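Local coordinates for protein lovastatin nonaketide synthase, polyketide synthase component (Aspergillus terreus, PDB 7CPX) that builds the nonaketide dihydromonacolin L, the precursor of lovastatin, from malonyl-CoA, working as a homodimeric multidomain polyketide synthase that uses NADPH and S-adenosylmethionine, at residues A[135-140]-A[155-160]; A[473-478]-A[522-527]; A[1275-1280]-A[1809-1814]. The protein carries 2 engineered substitutions. One frame throughout, in Å; residues are numbered along the deposited sequence.

Interaction 1: residues A[135-140]-A[155-160]; sequences DYETVS and VAVSVA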
loop_
_atom_site.group_PDB
_atom_site.type_symbol
_atom_site.label_atom_id
_atom_site.label_comp_id
_atom_site.label_asym_id
_atom_site.label_seq_id
_atom_site.Cartn_x
_atom_site.Cartn_y
_atom_site.Cartn_z
ATOM N N ASP A 135 -19.296 -16.211 6.849
ATOM C CA ASP A 135 -18.590 -14.974 6.541
ATOM C C ASP A 135 -17.666 -14.584 7.684
ATOM O O ASP A 135 -16.505 -14.222 7.461
ATOM C CB ASP A 135 -19.596 -13.864 6.250
ATOM C CG ASP A 135 -20.416 -14.134 5.006
ATOM O OD1 ASP A 135 -20.211 -15.193 4.377
ATOM O OD2 ASP A 135 -21.266 -13.288 4.656
ATOM N N TYR A 136 -18.161 -14.651 8.916
ATOM C CA TYR A 136 -17.266 -14.659 10.060
ATOM C C TYR A 136 -16.409 -15.917 10.000
ATOM O O TYR A 136 -16.846 -16.970 9.527
ATOM C CB TYR A 136 -18.053 -14.603 11.366
ATOM C CG TYR A 136 -17.748 -13.393 12.224
ATOM C CD1 TYR A 136 -18.178 -12.129 11.852
ATOM C CD2 TYR A 136 -17.043 -13.518 13.411
ATOM C CE1 TYR A 136 -17.912 -11.028 12.635
ATOM C CE2 TYR A 136 -16.775 -12.423 14.200
ATOM C CZ TYR A 136 -17.209 -11.179 13.808
ATOM O OH TYR A 136 -16.938 -10.081 14.593
ATOM N N GLU A 137 -15.181 -15.808 10.494
ATOM C CA GLU A 137 -13.959 -16.573 10.304
ATOM C C GLU A 137 -13.257 -16.118 9.033
ATOM O O GLU A 137 -12.146 -16.572 8.761
ATOM C CB GLU A 137 -14.200 -18.094 10.226
ATOM C CG GLU A 137 -12.936 -18.940 10.168
ATOM C CD GLU A 137 -13.222 -20.423 10.288
ATOM O OE1 GLU A 137 -14.412 -20.798 10.356
ATOM O OE2 GLU A 137 -12.258 -21.217 10.313
ATOM N N THR A 138 -13.860 -15.226 8.251
ATOM C CA THR A 138 -13.187 -14.536 7.161
ATOM C C THR A 138 -13.169 -13.034 7.377
ATOM O O THR A 138 -12.102 -12.415 7.323
ATOM C CB THR A 138 -13.865 -14.864 5.824
ATOM O OG1 THR A 138 -13.923 -16.285 5.649
ATOM C CG2 THR A 138 -13.092 -14.248 4.680
ATOM N N VAL A 139 -14.331 -12.432 7.635
ATOM C CA VAL A 139 -14.382 -11.007 7.950
ATOM C C VAL A 139 -13.558 -10.715 9.196
ATOM O O VAL A 139 -12.705 -9.820 9.206
ATOM C CB VAL A 139 -15.842 -10.555 8.126
ATOM C CG1 VAL A 139 -15.900 -9.186 8.774
ATOM C CG2 VAL A 139 -16.546 -10.547 6.788
ATOM N N SER A 140 -13.796 -11.474 10.265
ATOM C CA SER A 140 -13.058 -11.281 11.504
ATOM C C SER A 140 -11.627 -11.783 11.417
ATOM O O SER A 140 -10.836 -11.503 12.324
ATOM C CB SER A 140 -13.777 -11.987 12.653
ATOM O OG SER A 140 -13.058 -11.852 13.865
ATOM N N VAL A 155 -15.386 -18.291 15.973
ATOM C CA VAL A 155 -15.747 -18.343 14.560
ATOM C C VAL A 155 -15.688 -19.748 13.988
ATOM O O VAL A 155 -16.151 -19.953 12.854
ATOM C CB VAL A 155 -14.854 -17.408 13.718
ATOM C CG1 VAL A 155 -14.725 -16.054 14.387
ATOM C CG2 VAL A 155 -13.488 -18.038 13.499
ATOM N N ALA A 156 -15.133 -20.713 14.716
ATOM C CA ALA A 156 -15.052 -22.072 14.199
ATOM C C ALA A 156 -16.441 -22.576 13.844
ATOM O O ALA A 156 -17.388 -22.429 14.622
ATOM C CB ALA A 156 -14.398 -22.996 15.225
ATOM N N VAL A 157 -16.557 -23.178 12.662
ATOM C CA VAL A 157 -17.861 -23.615 12.176
ATOM C C VAL A 157 -18.494 -24.582 13.169
ATOM O O VAL A 157 -19.678 -24.471 13.505
ATOM C CB VAL A 157 -17.725 -24.247 10.780
ATOM C CG1 VAL A 157 -19.085 -24.524 10.195
ATOM C CG2 VAL A 157 -16.928 -23.339 9.852
ATOM N N SER A 158 -17.703 -25.530 13.671
ATOM C CA SER A 158 -18.231 -26.559 14.561
ATOM C C SER A 158 -18.868 -25.949 15.802
ATOM O O SER A 158 -19.946 -26.372 16.236
ATOM C CB SER A 158 -17.112 -27.517 14.961
ATOM O OG SER A 158 -16.011 -26.812 15.506
ATOM N N VAL A 159 -18.212 -24.949 16.382
ATOM C CA VAL A 159 -18.648 -24.359 17.640
ATOM C C VAL A 159 -20.090 -23.891 17.513
ATOM O O VAL A 159 -20.839 -23.887 18.497
ATOM C CB VAL A 159 -17.720 -23.205 18.054
ATOM C CG1 VAL A 159 -18.273 -22.494 19.268
ATOM C CG2 VAL A 159 -16.334 -23.737 18.344
ATOM N N ALA A 160 -20.488 -23.507 16.295
ATOM C CA ALA A 160 -21.862 -23.082 16.054
ATOM C C ALA A 160 -22.852 -23.992 16.766
ATOM O O ALA A 160 -23.822 -23.521 17.368
ATOM C CB ALA A 160 -22.150 -23.066 14.554
#
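Glu137 and Val155 bring their CA atoms to 4.9 Å of each other, the closest point between the irregular loop 135-140 and segment 155-160, where the chain leaves helix 151-155 at Ala156 and turns into the next helix. Val155 makes the largest single contribution by setting its two methyl branches against two neighbouring residues. CG2 meets the aliphatic stem of Glu137, lying 3.4 Å from CB and 3.5 Å from CG of that residue. CG1 comes instead to the edge of the Tyr136 ring, near its plane, 3.6 Å from CD2. With CG anti to the backbone N (chi1 -174°) and the chain extended beyond it, Glu137 is carried on past Val155 until its OE1 lies 3.6 Å from CG2 of Val157. OE1 also faces Val155 O, but both are acceptors and form no bond; the side chains of Val155, Tyr136 and Glu137 otherwise meet carbon to carbon. Ser140 CB sits over one face of the Tyr136 ring, towards the rim, and the phenol OH is hydrogen-bonded to Val938 N and Glu93 O. In this ketosynthase region the contact reaches the dimer interface: Glu137 packs on His134 and Val157 on Asp178 of the second subunit. Around it, Tyr136 touches Pro97 at the start of helix 97-113, Thr138 rests on helix 214-222 and Val139 on helix 941-947, while 135-140 follows strand 126-131 and Val155 ends helix 151-155.

Interaction 2: residues A[473-478]-A[522-527]; sequences LPLVLS and RAIVGH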
loop_
_atom_site.group_PDB
_atom_site.type_symbol
_atom_site.label_atom_id
_atom_site.label_comp_id
_atom_site.label_asym_id
_atom_site.label_seq_id
_atom_site.Cartn_x
_atom_site.Cartn_y
_atom_site.Cartn_z
ATOM N N LEU A 473 -52.033 -18.657 39.726
ATOM C CA LEU A 473 -50.626 -18.619 40.076
ATOM C C LEU A 473 -50.059 -17.221 39.834
ATOM O O LEU A 473 -50.585 -16.460 39.018
ATOM C CB LEU A 473 -49.836 -19.633 39.255
ATOM C CG LEU A 473 -49.964 -21.115 39.617
ATOM C CD1 LEU A 473 -49.574 -21.357 41.065
ATOM C CD2 LEU A 473 -51.368 -21.618 39.347
ATOM N N PRO A 474 -48.988 -16.854 40.537
ATOM C CA PRO A 474 -48.340 -15.571 40.256
ATOM C C PRO A 474 -47.729 -15.560 38.866
ATOM O O PRO A 474 -47.266 -16.585 38.360
ATOM C CB PRO A 474 -47.268 -15.466 41.346
ATOM C CG PRO A 474 -46.981 -16.875 41.723
ATOM C CD PRO A 474 -48.278 -17.614 41.581
ATOM N N LEU A 475 -47.731 -14.383 38.247
ATOM C CA LEU A 475 -47.131 -14.201 36.928
ATOM C C LEU A 475 -45.640 -13.976 37.132
ATOM O O LEU A 475 -45.216 -12.908 37.573
ATOM C CB LEU A 475 -47.794 -13.035 36.202
ATOM C CG LEU A 475 -47.339 -12.747 34.771
ATOM C CD1 LEU A 475 -48.439 -12.040 33.998
ATOM C CD2 LEU A 475 -46.067 -11.915 34.753
ATOM N N VAL A 476 -44.840 -14.988 36.824
ATOM C CA VAL A 476 -43.417 -14.993 37.148
ATOM C C VAL A 476 -42.614 -14.649 35.904
ATOM O O VAL A 476 -42.880 -15.165 34.811
ATOM C CB VAL A 476 -42.985 -16.355 37.721
ATOM C CG1 VAL A 476 -43.789 -16.679 38.964
ATOM C CG2 VAL A 476 -43.137 -17.453 36.678
ATOM N N LEU A 477 -41.628 -13.770 36.069
ATOM C CA LEU A 477 -40.714 -13.398 35.006
ATOM C C LEU A 477 -39.291 -13.457 35.538
ATOM O O LEU A 477 -39.044 -13.228 36.727
ATOM C CB LEU A 477 -41.020 -11.995 34.475
ATOM C CG LEU A 477 -42.444 -11.800 33.952
ATOM C CD1 LEU A 477 -42.728 -10.333 33.702
ATOM C CD2 LEU A 477 -42.663 -12.605 32.687
ATOM N N SER A 478 -38.352 -13.781 34.653
ATOM C CA SER A 478 -36.960 -13.888 35.050
ATOM C C SER A 478 -36.064 -13.585 33.861
ATOM O O SER A 478 -36.394 -13.898 32.716
ATOM C CB SER A 478 -36.639 -15.278 35.608
ATOM O OG SER A 478 -36.981 -16.291 34.679
ATOM N N ARG A 522 -38.688 -11.715 39.184
ATOM C CA ARG A 522 -39.786 -10.917 39.699
ATOM C C ARG A 522 -41.071 -11.712 39.548
ATOM O O ARG A 522 -41.185 -12.582 38.681
ATOM C CB ARG A 522 -39.908 -9.562 38.983
ATOM C CG ARG A 522 -41.067 -8.689 39.468
ATOM C CD ARG A 522 -40.975 -8.376 40.961
ATOM N NE ARG A 522 -42.217 -7.824 41.488
ATOM C CZ ARG A 522 -42.444 -6.535 41.711
ATOM N NH1 ARG A 522 -41.528 -5.613 41.462
ATOM N NH2 ARG A 522 -43.624 -6.160 42.198
ATOM N N ALA A 523 -42.030 -11.418 40.416
ATOM C CA ALA A 523 -43.321 -12.086 40.405
ATOM C C ALA A 523 -44.414 -11.049 40.599
ATOM O O ALA A 523 -44.267 -10.130 41.411
ATOM C CB ALA A 523 -43.391 -13.158 41.491
ATOM N N ILE A 524 -45.502 -11.205 39.855
ATOM C CA ILE A 524 -46.609 -10.263 39.842
ATOM C C ILE A 524 -47.841 -10.973 40.382
ATOM O O ILE A 524 -48.094 -12.138 40.054
ATOM C CB ILE A 524 -46.862 -9.724 38.421
ATOM C CG1 ILE A 524 -45.551 -9.254 37.785
ATOM C CG2 ILE A 524 -47.869 -8.601 38.454
ATOM C CD1 ILE A 524 -44.820 -8.184 38.571
ATOM N N VAL A 525 -48.605 -10.268 41.211
ATOM C CA VAL A 525 -49.764 -10.827 41.892
ATOM C C VAL A 525 -51.016 -10.182 41.318
ATOM O O VAL A 525 -51.127 -8.951 41.283
ATOM C CB VAL A 525 -49.680 -10.609 43.413
ATOM C CG1 VAL A 525 -50.942 -11.094 44.095
ATOM C CG2 VAL A 525 -48.465 -11.327 43.977
ATOM N N GLY A 526 -51.954 -11.013 40.871
ATOM C CA GLY A 526 -53.205 -10.522 40.330
ATOM C C GLY A 526 -54.179 -11.636 40.008
ATOM O O GLY A 526 -53.810 -12.631 39.378
ATOM N N HIS A 527 -55.432 -11.477 40.438
ATOM C CA HIS A 527 -56.435 -12.508 40.200
ATOM C C HIS A 527 -56.898 -12.518 38.748
ATOM O O HIS A 527 -57.102 -13.590 38.168
ATOM C CB HIS A 527 -57.630 -12.302 41.131
ATOM C CG HIS A 527 -58.710 -13.325 40.961
ATOM N ND1 HIS A 527 -60.035 -13.060 41.231
ATOM C CD2 HIS A 527 -58.661 -14.614 40.551
ATOM C CE1 HIS A 527 -60.756 -14.141 40.993
ATOM N NE2 HIS A 527 -59.945 -15.099 40.580
#
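The guanidinium of Arg522, a residue paired with Leu477 across the strands, meets Ala523 O at its NE edge: the acceptor lies 3.1 Å from NE and close to the guanidinium plane, whereas NE stands above the carbonyl plane of Ala523. NH1 is hydrogen-bonded to Ile544 O, so two bonds hold the group, which extends off the strand pair. The carbonyl of Ile524 is the other flat group of note. Leu475 N approaches it in its plane, 2.9 Å from Ile524 O, and Pro474 CB stands 3.7 Å from the same oxygen. The reciprocal bond from Ile524 N to Leu475 O is also 2.9 Å, and Leu477 and Arg522 exchange a second such pair, Leu477 N to Arg522 O being nearly straight at 177°. These bonds define two hydrogen-bonded pairs flanking the non-hydrogen-bonded pair Val476-Ala523, in strands running antiparallel at 159°. They belong to a three-stranded antiparallel sheet, completed by strand 546-547 and packed with helices, which is consistent with the linker domain that joins ketosynthase to acyltransferase in this family. Alternation of the side chains gives the sheet two different faces. On one, Leu475 and Ile524 lie side by side and point the same way, CD2 of Leu475 being 4.1 Å from CG1 of Ile524; in Leu475, chi1 (-177°) sets CG anti to the backbone N. Helices 482-498 and 529-542 cover Leu477, Arg522 and Ile524 here. On the face of Val476 and Ala523 the touch is lighter, with Val476 CG1 4.4 Å from Ala523 CB, and helix 883-898 closes over both through Trp895 and Ala892.

Interaction 3: residues A[1275-1280]-A[1809-1814]; sequences RWSWGP and RLKRDL
Trp1276 and Leu1810 form the buried, non-hydrogen-bonded pair at the middle of an antiparallel pairing that adds strand 1275-1280 to the margin of a mixed, Rossmann-like sheet. With 528 residues between the segments, methyltransferase included, this is consistent with the split structural half of a ketoreductase found in related synthases. The tight part is the paired backbone and the buried side of this pair. Arg1275 N to Lys1811 O and Lys1811 N to Arg1275 O both measure 2.9 Å, the latter at 169°, while of the two bonds between Ser1277 and Arg1809 the one from Ser1277 N is weak. Trp1276 and Leu1810 lie side by side, pointing the same way; both also touch Val2298 of the catalytic ketoreductase domain, and Arg2423 makes a cation-pi contact with Trp1276. The opposite face is partly exposed and more polar, at Arg1275, Ser1277 and Lys1811, though more area is buried there. The bent lysine chain passes Ser1277, its CE 3.5 Å from OG, before NZ reaches Gln1461 O. Arg1275 turns at chi3 (46°), which swings NE towards Asp1813, a helix N-cap residue whose stronger partner is Arg1816. The guanidinium and carboxylate planes stand 78° apart, and the salt bridge closes through one weak hydrogen bond, 3.1 Å from Arg1275 NH2 to Asp1813 OD2.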
loop_
_atom_site.group_PDB
_atom_site.type_symbol
_atom_site.label_atom_id
_atom_site.label_comp_id
_atom_site.label_asym_id
_atom_site.label_seq_id
_atom_site.Cartn_x
_atom_site.Cartn_y
_atom_site.Cartn_z
ATOM N N ARG A 1275 24.039 4.248 -54.682
ATOM C CA ARG A 1275 25.017 4.901 -55.536
ATOM C C ARG A 1275 25.224 4.088 -56.805
ATOM O O ARG A 1275 25.069 2.861 -56.812
ATOM C CB ARG A 1275 26.363 5.084 -54.820
ATOM C CG ARG A 1275 26.972 3.798 -54.293
ATOM C CD ARG A 1275 28.416 3.999 -53.849
ATOM N NE ARG A 1275 28.583 5.195 -53.029
ATOM C CZ ARG A 1275 29.116 6.337 -53.444
ATOM N NH1 ARG A 1275 29.574 6.485 -54.678
ATOM N NH2 ARG A 1275 29.199 7.359 -52.596
ATOM N N TRP A 1276 25.576 4.795 -57.879
ATOM C CA TRP A 1276 25.901 4.173 -59.161
ATOM C C TRP A 1276 27.325 3.637 -59.090
ATOM O O TRP A 1276 28.280 4.238 -59.587
ATOM C CB TRP A 1276 25.756 5.171 -60.304
ATOM C CG TRP A 1276 24.351 5.489 -60.675
ATOM C CD1 TRP A 1276 23.229 5.148 -59.991
ATOM C CD2 TRP A 1276 23.913 6.213 -61.831
ATOM N NE1 TRP A 1276 22.115 5.613 -60.644
ATOM C CE2 TRP A 1276 22.508 6.273 -61.777
ATOM C CE3 TRP A 1276 24.573 6.818 -62.904
ATOM C CZ2 TRP A 1276 21.750 6.912 -62.755
ATOM C CZ3 TRP A 1276 23.819 7.453 -63.874
ATOM C CH2 TRP A 1276 22.423 7.494 -63.793
ATOM N N SER A 1277 27.474 2.483 -58.447
ATOM C CA SER A 1277 28.752 1.797 -58.508
ATOM C C SER A 1277 29.061 1.542 -59.975
ATOM O O SER A 1277 28.360 0.772 -60.637
ATOM C CB SER A 1277 28.713 0.490 -57.718
ATOM O OG SER A 1277 29.978 -0.149 -57.723
ATOM N N TRP A 1278 30.078 2.215 -60.501
ATOM C CA TRP A 1278 30.453 2.110 -61.908
ATOM C C TRP A 1278 31.602 1.112 -61.997
ATOM O O TRP A 1278 32.725 1.395 -61.579
ATOM C CB TRP A 1278 30.845 3.470 -62.470
ATOM C CG TRP A 1278 29.692 4.362 -62.812
ATOM C CD1 TRP A 1278 29.190 5.377 -62.055
ATOM C CD2 TRP A 1278 28.912 4.335 -64.012
ATOM N NE1 TRP A 1278 28.140 5.979 -62.703
ATOM C CE2 TRP A 1278 27.950 5.358 -63.909
ATOM C CE3 TRP A 1278 28.931 3.542 -65.161
ATOM C CZ2 TRP A 1278 27.016 5.607 -64.910
ATOM C CZ3 TRP A 1278 28.006 3.792 -66.153
ATOM C CH2 TRP A 1278 27.061 4.814 -66.023
ATOM N N GLY A 1279 31.318 -0.066 -62.549
ATOM C CA GLY A 1279 32.308 -1.113 -62.622
ATOM C C GLY A 1279 32.422 -1.699 -64.013
ATOM O O GLY A 1279 31.512 -1.579 -64.832
ATOM N N PRO A 1280 33.533 -2.374 -64.300
ATOM C CA PRO A 1280 33.790 -2.811 -65.676
ATOM C C PRO A 1280 32.693 -3.711 -66.223
ATOM O O PRO A 1280 32.085 -4.513 -65.510
ATOM C CB PRO A 1280 35.115 -3.572 -65.566
ATOM C CG PRO A 1280 35.755 -3.060 -64.329
ATOM C CD PRO A 1280 34.633 -2.740 -63.392
ATOM N N ARG A 1809 25.701 0.030 -61.522
ATOM C CA ARG A 1809 24.829 -0.807 -60.716
ATOM C C ARG A 1809 24.508 -0.079 -59.422
ATOM O O ARG A 1809 25.381 0.549 -58.820
ATOM C CB ARG A 1809 25.477 -2.164 -60.427
ATOM C CG ARG A 1809 25.879 -2.914 -61.683
ATOM C CD ARG A 1809 25.350 -4.325 -61.686
ATOM N NE ARG A 1809 25.785 -5.059 -62.869
ATOM C CZ ARG A 1809 25.270 -4.896 -64.079
ATOM N NH1 ARG A 1809 24.300 -4.026 -64.307
ATOM N NH2 ARG A 1809 25.747 -5.617 -65.090
ATOM N N LEU A 1810 23.252 -0.163 -59.000
ATOM C CA LEU A 1810 22.800 0.556 -57.818
ATOM C C LEU A 1810 23.162 -0.241 -56.576
ATOM O O LEU A 1810 22.632 -1.336 -56.357
ATOM C CB LEU A 1810 21.296 0.796 -57.892
ATOM C CG LEU A 1810 20.805 1.288 -59.254
ATOM C CD1 LEU A 1810 19.323 1.577 -59.219
ATOM C CD2 LEU A 1810 21.582 2.516 -59.683
ATOM N N LYS A 1811 24.064 0.302 -55.763
ATOM C CA LYS A 1811 24.512 -0.356 -54.545
ATOM C C LYS A 1811 24.279 0.561 -53.356
ATOM O O LYS A 1811 24.641 1.741 -53.390
ATOM C CB LYS A 1811 25.990 -0.741 -54.640
ATOM C CG LYS A 1811 26.287 -1.674 -55.803
ATOM C CD LYS A 1811 27.203 -2.824 -55.415
ATOM C CE LYS A 1811 28.660 -2.400 -55.365
ATOM N NZ LYS A 1811 29.565 -3.583 -55.340
ATOM N N ARG A 1812 23.678 0.010 -52.306
ATOM C CA ARG A 1812 23.344 0.801 -51.130
ATOM C C ARG A 1812 24.578 1.539 -50.633
ATOM O O ARG A 1812 25.554 0.916 -50.205
ATOM C CB ARG A 1812 22.788 -0.099 -50.029
ATOM C CG ARG A 1812 21.596 -0.949 -50.437
ATOM C CD ARG A 1812 20.406 -0.100 -50.831
ATOM N NE ARG A 1812 19.214 -0.908 -51.055
ATOM C CZ ARG A 1812 18.064 -0.436 -51.516
ATOM N NH1 ARG A 1812 17.911 0.844 -51.809
ATOM N NH2 ARG A 1812 17.041 -1.269 -51.686
ATOM N N ASP A 1813 24.533 2.869 -50.686
ATOM C CA ASP A 1813 25.650 3.693 -50.230
ATOM C C ASP A 1813 25.651 3.654 -48.706
ATOM O O ASP A 1813 25.086 4.510 -48.020
ATOM C CB ASP A 1813 25.530 5.113 -50.765
ATOM C CG ASP A 1813 26.737 5.966 -50.426
ATOM O OD1 ASP A 1813 27.689 5.438 -49.816
ATOM O OD2 ASP A 1813 26.731 7.167 -50.768
ATOM N N LEU A 1814 26.312 2.626 -48.171
ATOM C CA LEU A 1814 26.262 2.369 -46.739
ATOM C C LEU A 1814 26.749 3.553 -45.921
ATOM O O LEU A 1814 26.354 3.689 -44.761
ATOM C CB LEU A 1814 27.087 1.126 -46.404
ATOM C CG LEU A 1814 26.615 -0.170 -47.067
ATOM C CD1 LEU A 1814 27.499 -1.335 -46.656
ATOM C CD2 LEU A 1814 25.160 -0.461 -46.732
#

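Interactions 2 and 3 are both antiparallel strand pairings, held by reciprocal backbone hydrogen bonds, one of them weak in interaction 3, whereas interaction 1 joins a loop to a helix junction through side chains. The strands of 473-478/522-527 run nearly antiparallel and are enclosed by helices, and their side-chain contacts are apolar; those of 1275-1280/1809-1814 diverge more, at 127°, and a partly exposed face there carries a salt bridge. Interaction 1 is buried too, but partly by the second subunit, which touches neither of the others. No elements are shared: centres of interactions 1 and 2 lie 41 Å apart, while interaction 3 is on the other side of the chain's centre, 122 Å from interaction 2.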